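Local coordinates for protein alpha-1,3-glucanase (Paenibacillus glycanilyticus, PDB 6K0P) that probably hydrolyses alpha-1,3-glucan as a glycoside hydrolase of family 87, its catalytic domain binding the disaccharide nigerose, at residues 17-25 with 166-174; 25-36 with 53-64. The protein carries 1 engineered substitution. All coordinates share one frame; numbering follows the deposited sequence. Where two conformers were deposited one is given.

Interaction 1: residues 17-25 with 166-174. With CA (calcium ion), chain J.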
loop_
_atom_site.group_PDB
_atom_site.type_symbol
_atom_site.label_atom_id
_atom_site.label_comp_id
_atom_site.label_asym_id
_atom_site.label_seq_id
_atom_site.Cartn_x
_atom_site.Cartn_y
_atom_site.Cartn_z
ATOM N N MET A 17 -10.243 -6.712 7.938
ATOM C CA MET A 17 -10.822 -5.392 8.093
ATOM C C MET A 17 -12.345 -5.471 8.130
ATOM O O MET A 17 -12.945 -6.435 7.646
ATOM C CB MET A 17 -10.370 -4.490 6.933
ATOM C CG MET A 17 -8.854 -4.482 6.695
ATOM S SD MET A 17 -7.846 -3.949 8.100
ATOM C CE MET A 17 -8.613 -2.381 8.492
ATOM N N PRO A 18 -13.006 -4.472 8.727
ATOM C CA PRO A 18 -14.474 -4.521 8.821
ATOM C C PRO A 18 -15.187 -4.203 7.522
ATOM O O PRO A 18 -16.402 -4.423 7.433
ATOM C CB PRO A 18 -14.797 -3.459 9.883
ATOM C CG PRO A 18 -13.669 -2.522 9.837
ATOM C CD PRO A 18 -12.442 -3.345 9.490
ATOM N N PHE A 19 -14.485 -3.685 6.525
ATOM C CA PHE A 19 -15.096 -3.409 5.240
ATOM C C PHE A 19 -14.861 -4.571 4.289
ATOM O O PHE A 19 -13.876 -5.311 4.406
ATOM C CB PHE A 19 -14.579 -2.098 4.638
ATOM C CG PHE A 19 -13.084 -1.970 4.619
ATOM C CD1 PHE A 19 -12.344 -2.448 3.546
ATOM C CD2 PHE A 19 -12.422 -1.334 5.654
ATOM C CE1 PHE A 19 -10.960 -2.308 3.525
ATOM C CE2 PHE A 19 -11.042 -1.191 5.638
ATOM C CZ PHE A 19 -10.312 -1.680 4.573
ATOM N N THR A 20 -15.804 -4.740 3.369
ATOM C CA THR A 20 -15.741 -5.724 2.298
ATOM C C THR A 20 -15.439 -4.983 1.003
ATOM O O THR A 20 -15.999 -3.913 0.750
ATOM C CB THR A 20 -17.097 -6.422 2.170
ATOM O OG1 THR A 20 -17.393 -7.099 3.398
ATOM C CG2 THR A 20 -17.097 -7.440 1.027
ATOM N N ILE A 21 -14.542 -5.539 0.194
ATOM C CA ILE A 21 -14.186 -4.964 -1.099
ATOM C C ILE A 21 -14.881 -5.752 -2.196
ATOM O O ILE A 21 -14.750 -6.982 -2.274
ATOM C CB ILE A 21 -12.666 -4.972 -1.308
ATOM C CG1 ILE A 21 -11.994 -4.075 -0.271
ATOM C CG2 ILE A 21 -12.331 -4.547 -2.741
ATOM C CD1 ILE A 21 -10.516 -4.240 -0.223
ATOM N N MET A 22 -15.613 -5.051 -3.058
ATOM C CA MET A 22 -16.313 -5.700 -4.161
ATOM C C MET A 22 -15.937 -5.037 -5.474
ATOM O O MET A 22 -16.058 -3.815 -5.614
ATOM C CB MET A 22 -17.823 -5.652 -3.933
ATOM C CG MET A 22 -18.207 -6.333 -2.618
ATOM S SD MET A 22 -19.946 -6.754 -2.550
ATOM C CE MET A 22 -20.654 -5.133 -2.599
ATOM N N GLU A 23 -15.471 -5.835 -6.432
ATOM C CA GLU A 23 -15.076 -5.296 -7.727
ATOM C C GLU A 23 -16.309 -4.999 -8.568
ATOM O O GLU A 23 -17.237 -5.812 -8.649
ATOM C CB GLU A 23 -14.184 -6.292 -8.473
ATOM C CG GLU A 23 -12.867 -6.610 -7.771
ATOM C CD GLU A 23 -11.880 -5.454 -7.786
ATOM O OE1 GLU A 23 -12.137 -4.429 -8.459
ATOM O OE2 GLU A 23 -10.836 -5.581 -7.109
ATOM N N ALA A 24 -16.310 -3.828 -9.214
ATOM C CA ALA A 24 -17.459 -3.442 -10.027
ATOM C C ALA A 24 -17.690 -4.431 -11.158
ATOM O O ALA A 24 -18.842 -4.765 -11.477
ATOM C CB ALA A 24 -17.235 -2.044 -10.604
ATOM N N GLU A 25 -16.605 -4.907 -11.769
ATOM C CA GLU A 25 -16.639 -5.722 -12.982
ATOM C C GLU A 25 -17.006 -7.175 -12.730
ATOM O O GLU A 25 -17.013 -7.962 -13.685
ATOM C CB GLU A 25 -15.279 -5.652 -13.690
ATOM C CG GLU A 25 -14.112 -6.237 -12.895
ATOM C CD GLU A 25 -13.439 -5.232 -11.953
ATOM O OE1 GLU A 25 -14.046 -4.183 -11.611
ATOM O OE2 GLU A 25 -12.288 -5.503 -11.555
ATOM N N TYR A 166 -15.406 6.009 -14.321
ATOM C CA TYR A 166 -15.018 4.606 -14.256
ATOM C C TYR A 166 -15.215 4.142 -12.824
ATOM O O TYR A 166 -14.649 4.729 -11.901
ATOM C CB TYR A 166 -13.548 4.428 -14.632
ATOM C CG TYR A 166 -13.226 4.761 -16.072
ATOM C CD1 TYR A 166 -12.967 6.078 -16.460
ATOM C CD2 TYR A 166 -13.179 3.766 -17.041
ATOM C CE1 TYR A 166 -12.674 6.388 -17.763
ATOM C CE2 TYR A 166 -12.875 4.077 -18.359
ATOM C CZ TYR A 166 -12.616 5.384 -18.700
ATOM O OH TYR A 166 -12.327 5.726 -20.004
ATOM N N VAL A 167 -16.017 3.104 -12.635
ATOM C CA VAL A 167 -16.292 2.561 -11.307
ATOM C C VAL A 167 -15.437 1.314 -11.136
ATOM O O VAL A 167 -15.626 0.320 -11.845
ATOM C CB VAL A 167 -17.778 2.247 -11.123
ATOM C CG1 VAL A 167 -18.021 1.642 -9.748
ATOM C CG2 VAL A 167 -18.627 3.488 -11.330
ATOM N N ASP A 168 -14.488 1.367 -10.199
ATOM C CA ASP A 168 -13.491 0.312 -10.045
ATOM C C ASP A 168 -13.919 -0.725 -9.010
ATOM O O ASP A 168 -13.960 -1.928 -9.299
ATOM C CB ASP A 168 -12.146 0.954 -9.673
ATOM C CG ASP A 168 -11.035 -0.052 -9.508
ATOM O OD1 ASP A 168 -11.243 -1.232 -9.846
ATOM O OD2 ASP A 168 -9.938 0.333 -9.053
ATOM N N LEU A 169 -14.208 -0.275 -7.792
ATOM C CA LEU A 169 -14.608 -1.155 -6.707
ATOM C C LEU A 169 -15.440 -0.347 -5.728
ATOM O O LEU A 169 -15.450 0.888 -5.754
ATOM C CB LEU A 169 -13.394 -1.790 -5.995
ATOM C CG LEU A 169 -12.387 -0.869 -5.271
ATOM C CD1 LEU A 169 -12.894 -0.364 -3.911
ATOM C CD2 LEU A 169 -11.057 -1.576 -5.060
ATOM N N LEU A 170 -16.109 -1.067 -4.836
ATOM C CA LEU A 170 -16.885 -0.488 -3.750
ATOM C C LEU A 170 -16.461 -1.155 -2.451
ATOM O O LEU A 170 -16.457 -2.388 -2.363
ATOM C CB LEU A 170 -18.374 -0.748 -4.002
ATOM C CG LEU A 170 -19.393 -0.150 -3.029
ATOM C CD1 LEU A 170 -19.434 1.359 -3.209
ATOM C CD2 LEU A 170 -20.768 -0.780 -3.262
ATOM N N GLU A 171 -16.085 -0.350 -1.451
ATOM C CA GLU A 171 -15.978 -0.830 -0.077
ATOM C C GLU A 171 -17.346 -0.696 0.554
ATOM O O GLU A 171 -18.029 0.312 0.350
ATOM C CB GLU A 171 -15.043 0.038 0.770
ATOM C CG GLU A 171 -13.607 0.060 0.365
ATOM C CD GLU A 171 -12.781 0.949 1.284
ATOM O OE1 GLU A 171 -13.159 1.133 2.460
ATOM O OE2 GLU A 171 -11.748 1.470 0.842
ATOM N N THR A 172 -17.748 -1.700 1.329
ATOM C CA THR A 172 -18.962 -1.611 2.138
ATOM C C THR A 172 -18.620 -1.897 3.593
ATOM O O THR A 172 -17.769 -2.738 3.882
ATOM C CB THR A 172 -20.067 -2.555 1.627
ATOM O OG1 THR A 172 -19.772 -3.911 1.992
ATOM C CG2 THR A 172 -20.182 -2.459 0.111
ATOM N N GLU A 173 -19.257 -1.170 4.512
ATOM C CA GLU A 173 -18.927 -1.303 5.925
ATOM C C GLU A 173 -20.161 -0.996 6.759
ATOM O O GLU A 173 -20.947 -0.103 6.422
ATOM C CB GLU A 173 -17.777 -0.351 6.302
ATOM C CG GLU A 173 -17.178 -0.613 7.677
ATOM C CD GLU A 173 -15.950 0.237 7.967
ATOM O OE1 GLU A 173 -15.385 0.829 7.020
ATOM O OE2 GLU A 173 -15.560 0.313 9.148
ATOM N N ASN A 174 -20.323 -1.740 7.853
ATOM C CA ASN A 174 -21.336 -1.442 8.863
ATOM C C ASN A 174 -20.624 -0.733 10.014
ATOM O O ASN A 174 -19.995 -1.371 10.863
ATOM C CB ASN A 174 -22.020 -2.721 9.328
ATOM C CG ASN A 174 -23.153 -2.447 10.286
ATOM O OD1 ASN A 174 -23.541 -1.296 10.484
ATOM N ND2 ASN A 174 -23.703 -3.507 10.880
HETATM CA CA CA J . -12.071 -3.265 -10.443
HETATM O O HOH W 1 -18.798 -4.063 8.710
#
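The ring of F19 lies over the carboxylate of E171, whose OE1 sits 3.7 Å above the ring plane near its rim; the two planes are only 27° apart, so the groups are stacked. With chi1 at 50°, CG of F19 stands between the backbone N and the carbonyl carbon, and this sets the ring face against the E171 carboxylate. E171 turns its other oxygen, OE2, to K326 and R350 in salt bridges, and E173, beside P18, is paired with R324.

The backbones form an antiparallel ladder. T20 pairs with T172 and M22 with L170, each through two N-H...O bonds, and T20 N to T172 O measures 2.9 Å. On the face of these four residues the methyl CE of M22 rests 3.8 Å from CG2 of T172, the side chains crossing at about a right angle.

At a classic beta bulge, where D168 and L169 both face R78, the strands meet a calcium ion. E23 gives OE1 at 2.3 Å from the calcium, D168 both OD1 and its backbone O, and E25 binds in bidentate fashion through OE1 and OE2, each 2.5 Å from the metal, with the carbonyls of S50 and S53 completing the site. The D168 carbonyl also accepts the A24 N-H at 3.0 Å, the donor standing 42° out of the carbonyl plane. R78 forms a salt bridge with D168 OD2. Three carboxylates around one cation imply that the calcium offsets charges that would otherwise probably repel.

Interaction 2: residues 25-36 with 53-64. With CA (calcium ion), chain J.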
loop_
_atom_site.group_PDB
_atom_site.type_symbol
_atom_site.label_atom_id
_atom_site.label_comp_id
_atom_site.label_asym_id
_atom_site.label_seq_id
_atom_site.Cartn_x
_atom_site.Cartn_y
_atom_site.Cartn_z
ATOM N N GLU A 25 -16.605 -4.907 -11.769
ATOM C CA GLU A 25 -16.639 -5.722 -12.982
ATOM C C GLU A 25 -17.006 -7.175 -12.730
ATOM O O GLU A 25 -17.013 -7.962 -13.685
ATOM C CB GLU A 25 -15.279 -5.652 -13.690
ATOM C CG GLU A 25 -14.112 -6.237 -12.895
ATOM C CD GLU A 25 -13.439 -5.232 -11.953
ATOM O OE1 GLU A 25 -14.046 -4.183 -11.611
ATOM O OE2 GLU A 25 -12.288 -5.503 -11.555
ATOM N N SER A 26 -17.297 -7.552 -11.489
ATOM C CA SER A 26 -17.614 -8.942 -11.194
ATOM C C SER A 26 -18.781 -9.399 -12.062
ATOM O O SER A 26 -19.724 -8.640 -12.316
ATOM C CB SER A 26 -17.988 -9.077 -9.722
ATOM O OG SER A 26 -18.646 -10.314 -9.474
ATOM N N THR A 27 -18.708 -10.648 -12.539
ATOM C CA THR A 27 -19.796 -11.194 -13.343
ATOM C C THR A 27 -21.096 -11.317 -12.558
ATOM O O THR A 27 -22.153 -11.528 -13.165
ATOM C CB THR A 27 -19.395 -12.553 -13.931
ATOM O OG1 THR A 27 -19.117 -13.472 -12.869
ATOM C CG2 THR A 27 -18.156 -12.410 -14.798
ATOM N N SER A 28 -21.044 -11.166 -11.236
ATOM C CA SER A 28 -22.233 -11.136 -10.396
ATOM C C SER A 28 -22.963 -9.803 -10.441
ATOM O O SER A 28 -24.035 -9.687 -9.837
ATOM C CB SER A 28 -21.835 -11.403 -8.941
ATOM O OG SER A 28 -21.534 -12.768 -8.735
ATOM N N ASN A 29 -22.404 -8.787 -11.101
ATOM C CA ASN A 29 -22.932 -7.428 -11.042
ATOM C C ASN A 29 -23.546 -7.046 -12.383
ATOM O O ASN A 29 -22.828 -6.862 -13.378
ATOM C CB ASN A 29 -21.826 -6.440 -10.694
ATOM C CG ASN A 29 -21.334 -6.601 -9.292
ATOM O OD1 ASN A 29 -21.951 -7.295 -8.475
ATOM N ND2 ASN A 29 -20.220 -5.949 -8.988
ATOM N N ALA A 30 -24.863 -6.888 -12.405
ATOM C CA ALA A 30 -25.505 -6.436 -13.627
ATOM C C ALA A 30 -25.029 -5.032 -13.970
ATOM O O ALA A 30 -24.824 -4.187 -13.088
ATOM C CB ALA A 30 -27.022 -6.446 -13.465
ATOM N N THR A 31 -24.828 -4.787 -15.258
ATOM C CA THR A 31 -24.462 -3.457 -15.704
ATOM C C THR A 31 -24.971 -3.257 -17.119
ATOM O O THR A 31 -25.046 -4.206 -17.907
ATOM C CB THR A 31 -22.943 -3.213 -15.615
ATOM O OG1 THR A 31 -22.665 -1.850 -15.955
ATOM C CG2 THR A 31 -22.168 -4.129 -16.570
ATOM N N ASN A 32 -25.339 -2.016 -17.428
ATOM C CA ASN A 32 -25.536 -1.583 -18.803
ATOM C C ASN A 32 -24.417 -0.665 -19.270
ATOM O O ASN A 32 -24.567 0.002 -20.296
ATOM C CB ASN A 32 -26.910 -0.934 -18.996
ATOM C CG ASN A 32 -27.081 0.327 -18.181
ATOM O OD1 ASN A 32 -26.216 0.676 -17.385
ATOM N ND2 ASN A 32 -28.197 1.018 -18.375
ATOM N N GLY A 33 -23.308 -0.608 -18.533
ATOM C CA GLY A 33 -22.150 0.172 -18.908
ATOM C C GLY A 33 -21.102 -0.685 -19.579
ATOM O O GLY A 33 -21.366 -1.811 -20.012
ATOM N N THR A 34 -19.888 -0.152 -19.651
ATOM C CA THR A 34 -18.830 -0.746 -20.465
ATOM C C THR A 34 -17.755 -1.335 -19.558
ATOM O O THR A 34 -17.021 -0.595 -18.896
ATOM C CB THR A 34 -18.246 0.319 -21.386
ATOM O OG1 THR A 34 -19.283 0.811 -22.251
ATOM C CG2 THR A 34 -17.120 -0.252 -22.223
ATOM N N LYS A 35 -17.630 -2.661 -19.563
ATOM C CA LYS A 35 -16.649 -3.361 -18.738
ATOM C C LYS A 35 -15.315 -3.413 -19.479
ATOM O O LYS A 35 -15.243 -3.909 -20.608
ATOM C CB LYS A 35 -17.157 -4.773 -18.437
ATOM C CG LYS A 35 -16.325 -5.536 -17.432
ATOM C CD LYS A 35 -17.058 -6.795 -16.945
ATOM C CE LYS A 35 -18.474 -6.492 -16.410
ATOM N NZ LYS A 35 -19.051 -7.682 -15.693
ATOM N N LEU A 36 -14.259 -2.889 -18.857
ATOM C CA LEU A 36 -12.962 -2.806 -19.518
ATOM C C LEU A 36 -12.277 -4.165 -19.551
ATOM O O LEU A 36 -12.269 -4.895 -18.555
ATOM C CB LEU A 36 -12.052 -1.828 -18.774
ATOM C CG LEU A 36 -12.532 -0.380 -18.636
ATOM C CD1 LEU A 36 -11.444 0.470 -17.975
ATOM C CD2 LEU A 36 -12.928 0.188 -20.007
ATOM N N SER A 53 -9.565 -3.951 -14.021
ATOM C CA SER A 53 -10.777 -3.633 -14.762
ATOM C C SER A 53 -11.686 -2.727 -13.936
ATOM O O SER A 53 -11.635 -2.701 -12.706
ATOM C CB SER A 53 -11.519 -4.909 -15.178
ATOM O OG SER A 53 -12.714 -4.612 -15.889
ATOM N N SER A 54 -12.526 -1.988 -14.651
ATOM C CA SER A 54 -13.563 -1.148 -14.071
ATOM C C SER A 54 -14.767 -1.204 -14.991
ATOM O O SER A 54 -14.699 -1.747 -16.099
ATOM C CB SER A 54 -13.112 0.312 -13.962
ATOM O OG SER A 54 -12.098 0.449 -13.001
ATOM N N VAL A 55 -15.878 -0.629 -14.538
ATOM C CA VAL A 55 -17.053 -0.458 -15.388
ATOM C C VAL A 55 -17.215 1.025 -15.660
ATOM O O VAL A 55 -17.377 1.823 -14.728
ATOM C CB VAL A 55 -18.324 -1.055 -14.771
ATOM C CG1 VAL A 55 -19.504 -0.830 -15.718
ATOM C CG2 VAL A 55 -18.135 -2.545 -14.501
ATOM N N TYR A 56 -17.155 1.390 -16.937
ATOM C CA TYR A 56 -17.249 2.770 -17.383
ATOM C C TYR A 56 -18.715 3.126 -17.593
ATOM O O TYR A 56 -19.409 2.486 -18.395
ATOM C CB TYR A 56 -16.487 2.857 -18.704
ATOM C CG TYR A 56 -16.382 4.194 -19.408
ATOM C CD1 TYR A 56 -15.936 5.340 -18.754
ATOM C CD2 TYR A 56 -16.651 4.281 -20.764
ATOM C CE1 TYR A 56 -15.790 6.551 -19.441
ATOM C CE2 TYR A 56 -16.513 5.468 -21.445
ATOM C CZ TYR A 56 -16.090 6.596 -20.787
ATOM O OH TYR A 56 -15.944 7.771 -21.507
ATOM N N LEU A 57 -19.187 4.141 -16.870
ATOM C CA LEU A 57 -20.540 4.661 -17.020
ATOM C C LEU A 57 -20.438 5.977 -17.776
ATOM O O LEU A 57 -19.788 6.918 -17.313
ATOM C CB LEU A 57 -21.204 4.873 -15.658
ATOM C CG LEU A 57 -21.117 3.725 -14.650
ATOM C CD1 LEU A 57 -21.828 4.109 -13.352
ATOM C CD2 LEU A 57 -21.711 2.440 -15.231
ATOM N N ASP A 58 -21.083 6.040 -18.942
ATOM C CA ASP A 58 -20.831 7.127 -19.875
ATOM C C ASP A 58 -22.116 7.683 -20.473
ATOM O O ASP A 58 -22.055 8.450 -21.443
ATOM C CB ASP A 58 -19.900 6.620 -20.972
ATOM C CG ASP A 58 -19.340 7.724 -21.832
ATOM O OD1 ASP A 58 -19.141 8.854 -21.337
ATOM O OD2 ASP A 58 -19.110 7.444 -23.029
ATOM N N ALA A 59 -23.276 7.339 -19.925
ATOM C CA ALA A 59 -24.515 7.946 -20.378
ATOM C C ALA A 59 -25.474 7.967 -19.205
ATOM O O ALA A 59 -25.369 7.139 -18.295
ATOM C CB ALA A 59 -25.132 7.171 -21.554
ATOM N N THR A 60 -26.391 8.930 -19.221
ATOM C CA THR A 60 -27.419 8.978 -18.192
ATOM C C THR A 60 -28.176 7.656 -18.151
ATOM O O THR A 60 -28.585 7.121 -19.188
ATOM C CB THR A 60 -28.369 10.149 -18.460
ATOM O OG1 THR A 60 -27.628 11.372 -18.394
ATOM C CG2 THR A 60 -29.479 10.196 -17.420
ATOM N N GLY A 61 -28.343 7.118 -16.947
ATOM C CA GLY A 61 -29.003 5.847 -16.755
ATOM C C GLY A 61 -28.078 4.650 -16.706
ATOM O O GLY A 61 -28.535 3.549 -16.380
ATOM N N GLU A 62 -26.793 4.819 -17.020
ATOM C CA GLU A 62 -25.862 3.704 -16.919
ATOM C C GLU A 62 -25.513 3.442 -15.458
ATOM O O GLU A 62 -25.371 4.370 -14.658
ATOM C CB GLU A 62 -24.615 3.940 -17.776
ATOM C CG GLU A 62 -24.953 3.829 -19.263
ATOM C CD GLU A 62 -23.756 3.820 -20.186
ATOM O OE1 GLU A 62 -22.596 3.800 -19.720
ATOM O OE2 GLU A 62 -24.004 3.821 -21.412
ATOM N N TYR A 63 -25.418 2.166 -15.106
ATOM C CA TYR A 63 -25.280 1.772 -13.712
ATOM C C TYR A 63 -24.421 0.522 -13.630
ATOM O O TYR A 63 -24.241 -0.206 -14.612
ATOM C CB TYR A 63 -26.653 1.457 -13.085
ATOM C CG TYR A 63 -27.297 0.231 -13.695
ATOM C CD1 TYR A 63 -28.089 0.333 -14.827
ATOM C CD2 TYR A 63 -27.065 -1.033 -13.172
ATOM C CE1 TYR A 63 -28.652 -0.797 -15.412
ATOM C CE2 TYR A 63 -27.620 -2.165 -13.752
ATOM C CZ TYR A 63 -28.403 -2.034 -14.872
ATOM O OH TYR A 63 -28.961 -3.163 -15.443
ATOM N N VAL A 64 -23.929 0.247 -12.428
ATOM C CA VAL A 64 -23.429 -1.075 -12.078
ATOM C C VAL A 64 -24.070 -1.460 -10.754
ATOM O O VAL A 64 -24.148 -0.635 -9.837
ATOM C CB VAL A 64 -21.887 -1.134 -12.025
ATOM C CG1 VAL A 64 -21.322 0.027 -11.220
ATOM C CG2 VAL A 64 -21.426 -2.480 -11.469
HETATM CA CA CA J . -12.071 -3.265 -10.443
#
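E25 and S53 meet at the calcium ion, where the S53 carbonyl oxygen lies 2.4 Å from the metal and 3.0 Å from OE1 of E25, two ligands drawn together by the cation. Next to this site the chain builds a short antiparallel beta ladder, strand 34-35 against strand 55-57, at the margin of a six-strand sheet. T34 and Y56 exchange two backbone bonds, and the L36 N-H runs almost straight along the C=O axis of S54. A chi1 of 179° carries S53 OG away from its own N, to where it gives its proton to a lone pair of L36 O at 2.7 Å, and NZ of K35 reaches back to E25 O.

Farther out, the 31-33 loop is tied to the 61-63 backbone. OD1 of N32 accepts the Y63 N-H in its carbonyl plane at 2.8 Å, while ND2 donates to G61 O; the N32 and Y63 side chains cross at about a right angle, amide and ring planes 43° apart. E62 runs beside this loop, OE1 3.7 Å from CA of G33 and accepting the D58 N-H from above its carboxylate plane. Without the carboxylate, as with an alanine here, the D58 N-H would probably lose this acceptor and the backbone at G33 its cover. T31 forms an ST turn, its OG1 accepting from G33 N at 2.9 Å. The same hydroxyl donates to Y63 O at 2.6 Å. V55 CG1 lies 3.3 Å from T31 OG1.

How the interactions relate
Interactions 1 and 2 illustrate how one metal can join a long closure to a short one. Their centres are about 15 Å apart in the N-terminal part of the catalytic domain, and interaction 2 is nested inside the chain loop that interaction 1 closes: strand 20-23 leads on to strand 34-35, then 55-57, and the distant strand 165-173 returns to pair with both 20-23 and 55-57 in one antiparallel sheet. V167 N lies 2.8 Å from V55 O, a probable hydrogen bond between them. E25 belongs to both, and the calcium site is complete only when S50 joins the ligands of the two contacts. The ion thus ties early and late parts of this region together.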